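Local coordinates for nitrite oxidoreductase subunit A (PDB 7B04), which binds a molybdenum atom, two MD1 molecules and an iron-sulfur cluster, as a NarG-like subunit of the molybdopterin oxidoreductase family, at residues 270-275 / 613-618; 698-703 / 718-723. One frame throughout, in Å; residues are numbered along the deposited sequence.

Contact 1 of 2, residues 270-275 / 613-618; sequences YTWHGD and EVAYWN. With MO (molybdenum atom), chain C; MD1 (phosphoric acid 4-(2-amino-4-oxo-3,4,5,6,-tetrahydro-pteridin-6-yl)-2-hydroxy-3,4-dimercapto-but-3-en-yl ester guanylate ester), chain D.
In the loop that supplies an aspartate ligand of the molybdenum, Trp272 packs against Val614, and against Trp617 and Asn618 of the short helix 615-618. Val614 CG1 sits over one face of the indole, 3.5 Å from the centroid of the Trp272 six-membered ring and 17° off its normal, a CH-pi contact. Trp272 CG is anti to the backbone N (chi1 161°), beside the carbonyl carbon. The edge of Trp617 is turned toward the Trp272 face, offset, planes 60° apart, with Trp272 CH2 3.8 Å from Trp617 CZ3. Asn618 OD1 lies at the edge of the Trp272 indole, near its plane, 3.1 Å from Trp272 CH2, while Asn618 ND2 is hydrogen-bonded to Lys661 O. One residue earlier, Thr271 OG1 donates a hydrogen bond to Glu613 OE2; the modelled length is too short to be trusted.

Residues 271-274 form a type I beta turn, closed by Gly274 N to Thr271 O at 2.8 Å, and the turn delivers Asp275 to the metal. Both carboxylate oxygens bind, Asp275 OD1 and OD2 each 2.1 Å from the molybdenum, consistent with the aspartate ligation known in NarG-type subunits. The MD1 sulfurs S12 and S13 each lie 2.3 Å from the molybdenum, and two further atoms complete its shell. His273 lays one ring face against the same MD1, with C10 above the plane toward the rim. On the far side, Trp617 and Asn618 rest on Met666 of helix 663-670, and Trp617 NE1 is hydrogen-bonded to Asn671 OD1.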
loop_
_atom_site.group_PDB
_atom_site.type_symbol
_atom_site.label_atom_id
_atom_site.label_comp_id
_atom_site.label_asym_id
_atom_site.label_seq_id
_atom_site.Cartn_x
_atom_site.Cartn_y
_atom_site.Cartn_z
ATOM N N TYR B 270 15.609 -3.447 15.532
ATOM C CA TYR B 270 14.464 -2.689 16.027
ATOM C C TYR B 270 14.833 -1.229 16.245
ATOM O O TYR B 270 14.147 -0.320 15.762
ATOM C CB TYR B 270 13.962 -3.333 17.321
ATOM C CG TYR B 270 12.611 -2.866 17.823
ATOM C CD1 TYR B 270 11.558 -2.646 16.950
ATOM C CD2 TYR B 270 12.380 -2.701 19.182
ATOM C CE1 TYR B 270 10.316 -2.252 17.416
ATOM C CE2 TYR B 270 11.145 -2.305 19.655
ATOM C CZ TYR B 270 10.117 -2.075 18.767
ATOM O OH TYR B 270 8.886 -1.675 19.235
ATOM N N THR B 271 15.896 -0.987 17.004
ATOM C CA THR B 271 16.312 0.377 17.295
ATOM C C THR B 271 16.820 1.097 16.052
ATOM O O THR B 271 16.524 2.282 15.856
ATOM C CB THR B 271 17.366 0.348 18.388
ATOM O OG1 THR B 271 18.511 -0.387 17.930
ATOM C CG2 THR B 271 16.784 -0.323 19.607
ATOM N N TRP B 272 17.617 0.413 15.223
ATOM C CA TRP B 272 18.161 1.032 14.016
ATOM C C TRP B 272 17.073 1.679 13.170
ATOM O O TRP B 272 17.276 2.753 12.592
ATOM C CB TRP B 272 18.926 -0.007 13.196
ATOM C CG TRP B 272 19.139 0.393 11.770
ATOM C CD1 TRP B 272 18.724 -0.280 10.660
ATOM C CD2 TRP B 272 19.817 1.563 11.300
ATOM N NE1 TRP B 272 19.105 0.395 9.527
ATOM C CE2 TRP B 272 19.777 1.531 9.892
ATOM C CE3 TRP B 272 20.456 2.633 11.933
ATOM C CZ2 TRP B 272 20.351 2.527 9.108
ATOM C CZ3 TRP B 272 21.022 3.619 11.154
ATOM C CH2 TRP B 272 20.968 3.559 9.756
ATOM N N HIS B 273 15.915 1.034 13.072
ATOM C CA HIS B 273 14.816 1.574 12.284
ATOM C C HIS B 273 14.038 2.665 13.013
ATOM O O HIS B 273 13.109 3.232 12.431
ATOM C CB HIS B 273 13.878 0.435 11.873
ATOM C CG HIS B 273 14.481 -0.519 10.888
ATOM N ND1 HIS B 273 13.949 -1.765 10.638
ATOM C CD2 HIS B 273 15.569 -0.408 10.089
ATOM C CE1 HIS B 273 14.687 -2.384 9.735
ATOM N NE2 HIS B 273 15.673 -1.581 9.381
ATOM N N GLY B 274 14.404 2.999 14.249
ATOM C CA GLY B 274 13.624 3.961 15.003
ATOM C C GLY B 274 12.293 3.437 15.478
ATOM O O GLY B 274 11.389 4.227 15.761
ATOM N N ASP B 275 12.154 2.117 15.580
ATOM C CA ASP B 275 10.874 1.486 15.858
ATOM C C ASP B 275 10.590 1.314 17.351
ATOM O O ASP B 275 9.416 1.247 17.738
ATOM C CB ASP B 275 10.815 0.123 15.161
ATOM C CG ASP B 275 10.706 0.229 13.644
ATOM O OD1 ASP B 275 10.175 1.236 13.134
ATOM O OD2 ASP B 275 11.150 -0.719 12.962
ATOM N N GLU B 613 24.699 -1.595 17.895
ATOM C CA GLU B 613 23.661 -0.788 17.271
ATOM C C GLU B 613 24.152 -0.226 15.943
ATOM O O GLU B 613 25.283 0.256 15.838
ATOM C CB GLU B 613 23.230 0.354 18.191
ATOM C CG GLU B 613 21.738 0.596 18.190
ATOM C CD GLU B 613 21.216 1.064 16.855
ATOM O OE1 GLU B 613 21.981 1.710 16.121
ATOM O OE2 GLU B 613 20.047 0.776 16.535
ATOM N N VAL B 614 23.286 -0.288 14.929
ATOM C CA VAL B 614 23.671 0.140 13.588
ATOM C C VAL B 614 23.891 1.651 13.516
ATOM O O VAL B 614 24.713 2.123 12.722
ATOM C CB VAL B 614 22.603 -0.320 12.576
ATOM C CG1 VAL B 614 22.930 0.169 11.172
ATOM C CG2 VAL B 614 22.466 -1.834 12.598
ATOM N N ALA B 615 23.190 2.433 14.348
ATOM C CA ALA B 615 23.208 3.889 14.193
ATOM C C ALA B 615 24.609 4.472 14.319
ATOM O O ALA B 615 24.878 5.547 13.773
ATOM C CB ALA B 615 22.280 4.553 15.206
ATOM N N TYR B 616 25.507 3.796 15.038
ATOM C CA TYR B 616 26.876 4.293 15.136
ATOM C C TYR B 616 27.529 4.353 13.763
ATOM O O TYR B 616 28.229 5.321 13.444
ATOM C CB TYR B 616 27.685 3.420 16.093
ATOM C CG TYR B 616 27.172 3.480 17.510
ATOM C CD1 TYR B 616 27.452 4.569 18.323
ATOM C CD2 TYR B 616 26.391 2.457 18.030
ATOM C CE1 TYR B 616 26.978 4.634 19.618
ATOM C CE2 TYR B 616 25.911 2.513 19.324
ATOM C CZ TYR B 616 26.208 3.603 20.113
ATOM O OH TYR B 616 25.732 3.667 21.400
ATOM N N TRP B 617 27.299 3.336 12.932
ATOM C CA TRP B 617 27.708 3.412 11.534
ATOM C C TRP B 617 27.077 4.619 10.848
ATOM O O TRP B 617 27.759 5.388 10.162
ATOM C CB TRP B 617 27.338 2.118 10.810
ATOM C CG TRP B 617 27.333 2.262 9.330
ATOM C CD1 TRP B 617 28.420 2.345 8.510
ATOM C CD2 TRP B 617 26.183 2.359 8.485
ATOM N NE1 TRP B 617 28.017 2.480 7.203
ATOM C CE2 TRP B 617 26.648 2.492 7.161
ATOM C CE3 TRP B 617 24.805 2.342 8.717
ATOM C CZ2 TRP B 617 25.786 2.606 6.078
ATOM C CZ3 TRP B 617 23.952 2.457 7.639
ATOM C CH2 TRP B 617 24.446 2.585 6.337
ATOM N N ASN B 618 25.762 4.792 11.018
ATOM C CA ASN B 618 25.057 5.929 10.432
ATOM C C ASN B 618 25.558 7.262 10.970
ATOM O O ASN B 618 25.350 8.296 10.325
ATOM C CB ASN B 618 23.557 5.806 10.697
ATOM C CG ASN B 618 22.720 6.635 9.739
ATOM O OD1 ASN B 618 21.492 6.566 9.755
ATOM N ND2 ASN B 618 23.381 7.417 8.894
HETATM MO MO MO C . 9.935 0.037 11.373
HETATM P PB MD1 D . 14.259 -2.620 5.749
HETATM O O3B MD1 D . 13.055 -2.583 4.628
HETATM O O1B MD1 D . 15.556 -2.295 5.052
HETATM O O2B MD1 D . 14.343 -4.009 6.334
HETATM O O3A MD1 D . 14.015 -1.547 6.982
HETATM C C10 MD1 D . 12.748 -1.035 7.280
HETATM C C11 MD1 D . 12.886 0.456 7.703
HETATM O O11 MD1 D . 12.587 1.392 6.432
HETATM C C12 MD1 D . 12.101 0.736 8.745
HETATM S S12 MD1 D . 10.957 -0.540 9.347
HETATM C C13 MD1 D . 12.067 2.079 9.533
HETATM S S13 MD1 D . 10.862 2.099 10.893
HETATM C C14 MD1 D . 12.834 3.300 9.327
HETATM N N15 MD1 D . 11.780 4.360 8.752
HETATM C C16 MD1 D . 12.324 5.511 8.146
HETATM C C15 MD1 D . 11.422 6.654 7.840
HETATM O O14 MD1 D . 10.273 6.585 8.121
HETATM N N17 MD1 D . 11.962 7.877 7.190
HETATM C C17 MD1 D . 13.458 7.961 6.821
HETATM N N16 MD1 D . 13.984 9.158 6.191
HETATM N N18 MD1 D . 14.385 6.811 7.127
HETATM C C20 MD1 D . 13.885 5.618 7.759
HETATM N N8 MD1 D . 14.788 4.574 8.015
HETATM C C7 MD1 D . 14.166 3.235 8.628
HETATM P PA MD1 D . 12.942 -3.661 3.384
HETATM O O1A MD1 D . 11.503 -3.822 2.956
HETATM O O2A MD1 D . 13.749 -3.119 2.242
HETATM O "O5'" MD1 D . 13.586 -5.137 3.724
HETATM C "C5'" MD1 D . 13.312 -6.153 2.800
HETATM C "C4'" MD1 D . 14.509 -6.337 1.805
HETATM O "O4'" MD1 D . 14.901 -7.841 1.737
HETATM C "C1'" MD1 D . 14.299 -8.363 0.397
HETATM N N9 MD1 D . 13.541 -9.628 0.606
HETATM C C4 MD1 D . 14.205 -10.717 0.956
HETATM N N3 MD1 D . 15.651 -10.945 1.204
HETATM C C2 MD1 D . 16.113 -12.273 1.587
HETATM N N2 MD1 D . 17.522 -12.488 1.827
HETATM N N1 MD1 D . 15.186 -13.366 1.729
HETATM C C6 MD1 D . 13.797 -13.138 1.489
HETATM O O6 MD1 D . 13.030 -14.033 1.604
HETATM C C5 MD1 D . 13.313 -11.738 1.085
HETATM N N7 MD1 D . 12.108 -11.254 0.808
HETATM C C8 MD1 D . 12.236 -9.943 0.508
HETATM C "C2'" MD1 D . 13.538 -7.435 -0.028
HETATM O "O2'" MD1 D . 13.573 -7.384 -1.486
HETATM C "C3'" MD1 D . 14.156 -6.038 0.614
HETATM O "O3'" MD1 D . 15.307 -5.617 -0.176
#

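Contact 2 of 2, residues 698-703 / 718-723. With MD1 (phosphoric acid 4-(2-amino-4-oxo-3,4,5,6,-tetrahydro-pteridin-6-yl)-2-hydroxy-3,4-dimercapto-but-3-en-yl ester guanylate ester), chain D.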
loop_
_atom_site.group_PDB
_atom_site.type_symbol
_atom_site.label_atom_id
_atom_site.label_comp_id
_atom_site.label_asym_id
_atom_site.label_seq_id
_atom_site.Cartn_x
_atom_site.Cartn_y
_atom_site.Cartn_z
ATOM N N ASN B 698 16.043 -17.271 -2.214
ATOM C CA ASN B 698 14.708 -17.698 -2.599
ATOM C C ASN B 698 13.666 -16.812 -1.929
ATOM O O ASN B 698 13.769 -16.516 -0.735
ATOM C CB ASN B 698 14.486 -19.157 -2.209
ATOM C CG ASN B 698 15.137 -20.124 -3.175
ATOM O OD1 ASN B 698 15.161 -19.890 -4.382
ATOM N ND2 ASN B 698 15.652 -21.230 -2.649
ATOM N N SER B 699 12.672 -16.378 -2.699
ATOM C CA SER B 699 11.576 -15.613 -2.128
ATOM C C SER B 699 10.672 -16.543 -1.319
ATOM O O SER B 699 10.898 -17.753 -1.232
ATOM C CB SER B 699 10.796 -14.900 -3.231
ATOM O OG SER B 699 10.167 -15.829 -4.095
ATOM N N TRP B 700 9.627 -15.972 -0.715
ATOM C CA TRP B 700 8.770 -16.766 0.159
ATOM C C TRP B 700 8.036 -17.865 -0.594
ATOM O O TRP B 700 7.608 -18.845 0.026
ATOM C CB TRP B 700 7.759 -15.877 0.887
ATOM C CG TRP B 700 8.357 -14.664 1.509
ATOM C CD1 TRP B 700 9.349 -14.622 2.446
ATOM C CD2 TRP B 700 7.991 -13.308 1.250
ATOM N NE1 TRP B 700 9.627 -13.319 2.780
ATOM C CE2 TRP B 700 8.805 -12.493 2.059
ATOM C CE3 TRP B 700 7.054 -12.702 0.410
ATOM C CZ2 TRP B 700 8.712 -11.106 2.050
ATOM C CZ3 TRP B 700 6.962 -11.328 0.402
ATOM C CH2 TRP B 700 7.785 -10.545 1.215
ATOM N N VAL B 701 7.883 -17.732 -1.916
ATOM C CA VAL B 701 7.204 -18.761 -2.698
ATOM C C VAL B 701 8.164 -19.763 -3.318
ATOM O O VAL B 701 7.708 -20.758 -3.904
ATOM C CB VAL B 701 6.358 -18.152 -3.835
ATOM C CG1 VAL B 701 5.261 -17.286 -3.267
ATOM C CG2 VAL B 701 7.238 -17.358 -4.787
ATOM N N GLU B 702 9.471 -19.541 -3.218
ATOM C CA GLU B 702 10.448 -20.484 -3.745
ATOM C C GLU B 702 11.322 -21.060 -2.639
ATOM O O GLU B 702 12.491 -21.372 -2.859
ATOM C CB GLU B 702 11.328 -19.831 -4.808
ATOM C CG GLU B 702 10.675 -18.702 -5.575
ATOM C CD GLU B 702 11.697 -17.810 -6.246
ATOM O OE1 GLU B 702 12.102 -16.801 -5.633
ATOM O OE2 GLU B 702 12.111 -18.126 -7.381
ATOM N N PHE B 703 10.763 -21.271 -1.452
ATOM C CA PHE B 703 11.566 -21.788 -0.355
ATOM C C PHE B 703 11.728 -23.289 -0.543
ATOM O O PHE B 703 10.741 -24.005 -0.732
ATOM C CB PHE B 703 10.905 -21.498 0.993
ATOM C CG PHE B 703 11.226 -20.142 1.563
ATOM C CD1 PHE B 703 12.234 -19.361 1.027
ATOM C CD2 PHE B 703 10.524 -19.661 2.654
ATOM C CE1 PHE B 703 12.523 -18.118 1.563
ATOM C CE2 PHE B 703 10.809 -18.423 3.192
ATOM C CZ PHE B 703 11.809 -17.650 2.647
ATOM N N GLN B 718 3.350 -19.169 11.852
ATOM C CA GLN B 718 3.289 -19.621 10.469
ATOM C C GLN B 718 4.612 -20.294 10.129
ATOM O O GLN B 718 5.675 -19.674 10.259
ATOM C CB GLN B 718 2.997 -18.460 9.504
ATOM C CG GLN B 718 2.026 -17.405 10.036
ATOM C CD GLN B 718 0.603 -17.562 9.522
ATOM O OE1 GLN B 718 0.287 -18.504 8.792
ATOM N NE2 GLN B 718 -0.261 -16.622 9.890
ATOM N N ILE B 719 4.542 -21.549 9.685
ATOM C CA ILE B 719 5.694 -22.300 9.189
ATOM C C ILE B 719 5.393 -22.690 7.749
ATOM O O ILE B 719 4.306 -23.208 7.457
ATOM C CB ILE B 719 5.996 -23.558 10.024
ATOM C CG1 ILE B 719 6.043 -23.236 11.520
ATOM C CG2 ILE B 719 7.329 -24.151 9.603
ATOM C CD1 ILE B 719 6.593 -24.373 12.377
ATOM N N TRP B 720 6.329 -22.404 6.845
ATOM C CA TRP B 720 6.091 -22.652 5.431
ATOM C C TRP B 720 7.402 -22.997 4.726
ATOM O O TRP B 720 8.503 -22.795 5.254
ATOM C CB TRP B 720 5.412 -21.456 4.778
ATOM C CG TRP B 720 6.318 -20.331 4.453
ATOM C CD1 TRP B 720 6.797 -20.002 3.222
ATOM C CD2 TRP B 720 6.858 -19.370 5.369
ATOM N NE1 TRP B 720 7.593 -18.888 3.310
ATOM C CE2 TRP B 720 7.651 -18.483 4.618
ATOM C CE3 TRP B 720 6.749 -19.174 6.747
ATOM C CZ2 TRP B 720 8.328 -17.416 5.195
ATOM C CZ3 TRP B 720 7.426 -18.113 7.318
ATOM C CH2 TRP B 720 8.204 -17.247 6.544
ATOM N N GLY B 721 7.261 -23.609 3.560
ATOM C CA GLY B 721 8.370 -23.951 2.686
ATOM C C GLY B 721 8.103 -25.172 1.827
ATOM O O GLY B 721 7.254 -26.009 2.130
ATOM N N LYS B 722 8.909 -25.323 0.781
ATOM C CA LYS B 722 8.926 -26.417 -0.186
ATOM C C LYS B 722 7.620 -26.660 -0.915
ATOM O O LYS B 722 7.549 -27.612 -1.704
ATOM C CB LYS B 722 9.293 -27.752 0.469
ATOM C CG LYS B 722 10.388 -27.732 1.507
ATOM C CD LYS B 722 10.473 -29.128 2.105
ATOM C CE LYS B 722 11.800 -29.368 2.784
ATOM N NZ LYS B 722 11.906 -30.758 3.317
ATOM N N THR B 723 6.602 -25.829 -0.729
ATOM C CA THR B 723 5.297 -26.097 -1.325
ATOM C C THR B 723 4.959 -25.150 -2.472
ATOM O O THR B 723 3.863 -25.237 -3.042
ATOM C CB THR B 723 4.217 -26.034 -0.244
ATOM O OG1 THR B 723 2.978 -26.561 -0.743
ATOM C CG2 THR B 723 4.017 -24.605 0.208
HETATM P PB MD1 D . 14.259 -2.620 5.749
HETATM O O3B MD1 D . 13.055 -2.583 4.628
HETATM O O1B MD1 D . 15.556 -2.295 5.052
HETATM O O2B MD1 D . 14.343 -4.009 6.334
HETATM O O3A MD1 D . 14.015 -1.547 6.982
HETATM C C10 MD1 D . 12.748 -1.035 7.280
HETATM C C11 MD1 D . 12.886 0.456 7.703
HETATM O O11 MD1 D . 12.587 1.392 6.432
HETATM C C12 MD1 D . 12.101 0.736 8.745
HETATM S S12 MD1 D . 10.957 -0.540 9.347
HETATM C C13 MD1 D . 12.067 2.079 9.533
HETATM S S13 MD1 D . 10.862 2.099 10.893
HETATM C C14 MD1 D . 12.834 3.300 9.327
HETATM N N15 MD1 D . 11.780 4.360 8.752
HETATM C C16 MD1 D . 12.324 5.511 8.146
HETATM C C15 MD1 D . 11.422 6.654 7.840
HETATM O O14 MD1 D . 10.273 6.585 8.121
HETATM N N17 MD1 D . 11.962 7.877 7.190
HETATM C C17 MD1 D . 13.458 7.961 6.821
HETATM N N16 MD1 D . 13.984 9.158 6.191
HETATM N N18 MD1 D . 14.385 6.811 7.127
HETATM C C20 MD1 D . 13.885 5.618 7.759
HETATM N N8 MD1 D . 14.788 4.574 8.015
HETATM C C7 MD1 D . 14.166 3.235 8.628
HETATM P PA MD1 D . 12.942 -3.661 3.384
HETATM O O1A MD1 D . 11.503 -3.822 2.956
HETATM O O2A MD1 D . 13.749 -3.119 2.242
HETATM O "O5'" MD1 D . 13.586 -5.137 3.724
HETATM C "C5'" MD1 D . 13.312 -6.153 2.800
HETATM C "C4'" MD1 D . 14.509 -6.337 1.805
HETATM O "O4'" MD1 D . 14.901 -7.841 1.737
HETATM C "C1'" MD1 D . 14.299 -8.363 0.397
HETATM N N9 MD1 D . 13.541 -9.628 0.606
HETATM C C4 MD1 D . 14.205 -10.717 0.956
HETATM N N3 MD1 D . 15.651 -10.945 1.204
HETATM C C2 MD1 D . 16.113 -12.273 1.587
HETATM N N2 MD1 D . 17.522 -12.488 1.827
HETATM N N1 MD1 D . 15.186 -13.366 1.729
HETATM C C6 MD1 D . 13.797 -13.138 1.489
HETATM O O6 MD1 D . 13.030 -14.033 1.604
HETATM C C5 MD1 D . 13.313 -11.738 1.085
HETATM N N7 MD1 D . 12.108 -11.254 0.808
HETATM C C8 MD1 D . 12.236 -9.943 0.508
HETATM C "C2'" MD1 D . 13.538 -7.435 -0.028
HETATM O "O2'" MD1 D . 13.573 -7.384 -1.486
HETATM C "C3'" MD1 D . 14.156 -6.038 0.614
HETATM O "O3'" MD1 D . 15.307 -5.617 -0.176
#
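Phe703 and Trp720 carry this contact, with Trp700 beside them. The Phe703 and Trp720 rings are near parallel, planes 30° apart, but slid so that they barely overlap, the Phe703 centroid 5.0 Å from that of the Trp720 five-membered ring. Phe703 CD2 and CE2 approach NE1 and CZ2 of Trp720, with Phe703 CE2 3.3 Å from Trp720 CZ2. Trp720 CG stands between the backbone N and the carbonyl carbon (chi1 79°). Trp720 NE1 makes a weak, bent hydrogen bond of 3.3 Å to Trp700 O, which lies at the indole edge, near its plane. Trp700 CA sits over the centre of the Phe703 ring, 3.9 Å above the plane. A firmer backbone bond of 2.7 Å runs from Lys722 N to Phe703 O, the donor above the carbonyl plane.

Residues 699-702 form a type I beta turn, in which Glu702 OE1 accepts from Ser699 N and Ser699 OG on opposite faces of its carboxylate and is salt-bridged to Arg130. The turn and the residue after it line the guanine end of MD1: Trp700 CZ2 is 3.6 Å from MD1 N7, and O6 lies at the edge of the Phe703 ring. Trp700 also meets the ring of Phe121 in helix 121-125, whereas Trp720, at the end of strand 716-720, packs on Tyr65 and Cys66 of strand 61-66 and on Thr709 of strand 707-709.

Contact 1 is central, about 8 Å from the middle of the chain, and wholly buried. Contact 2 is also largely buried, though its centre lies about 25 Å from that of the chain and Lys722 is exposed. They share no segment or secondary-structure element; one MD1 joins them across about 29 Å between centres, near its metal-binding sulfurs in contact 1 and at its guanine in contact 2. Contact 1 bridges parts 338 residues apart through a valine and a tryptophan edge packed on one indole, with a doubtful, overly short carboxylate-hydroxyl bond. Contact 2 ties segments only 15 residues apart, mainly by slid aromatic rings and one weak and one firmer bond to backbone carbonyls, close to the iron-sulfur cluster.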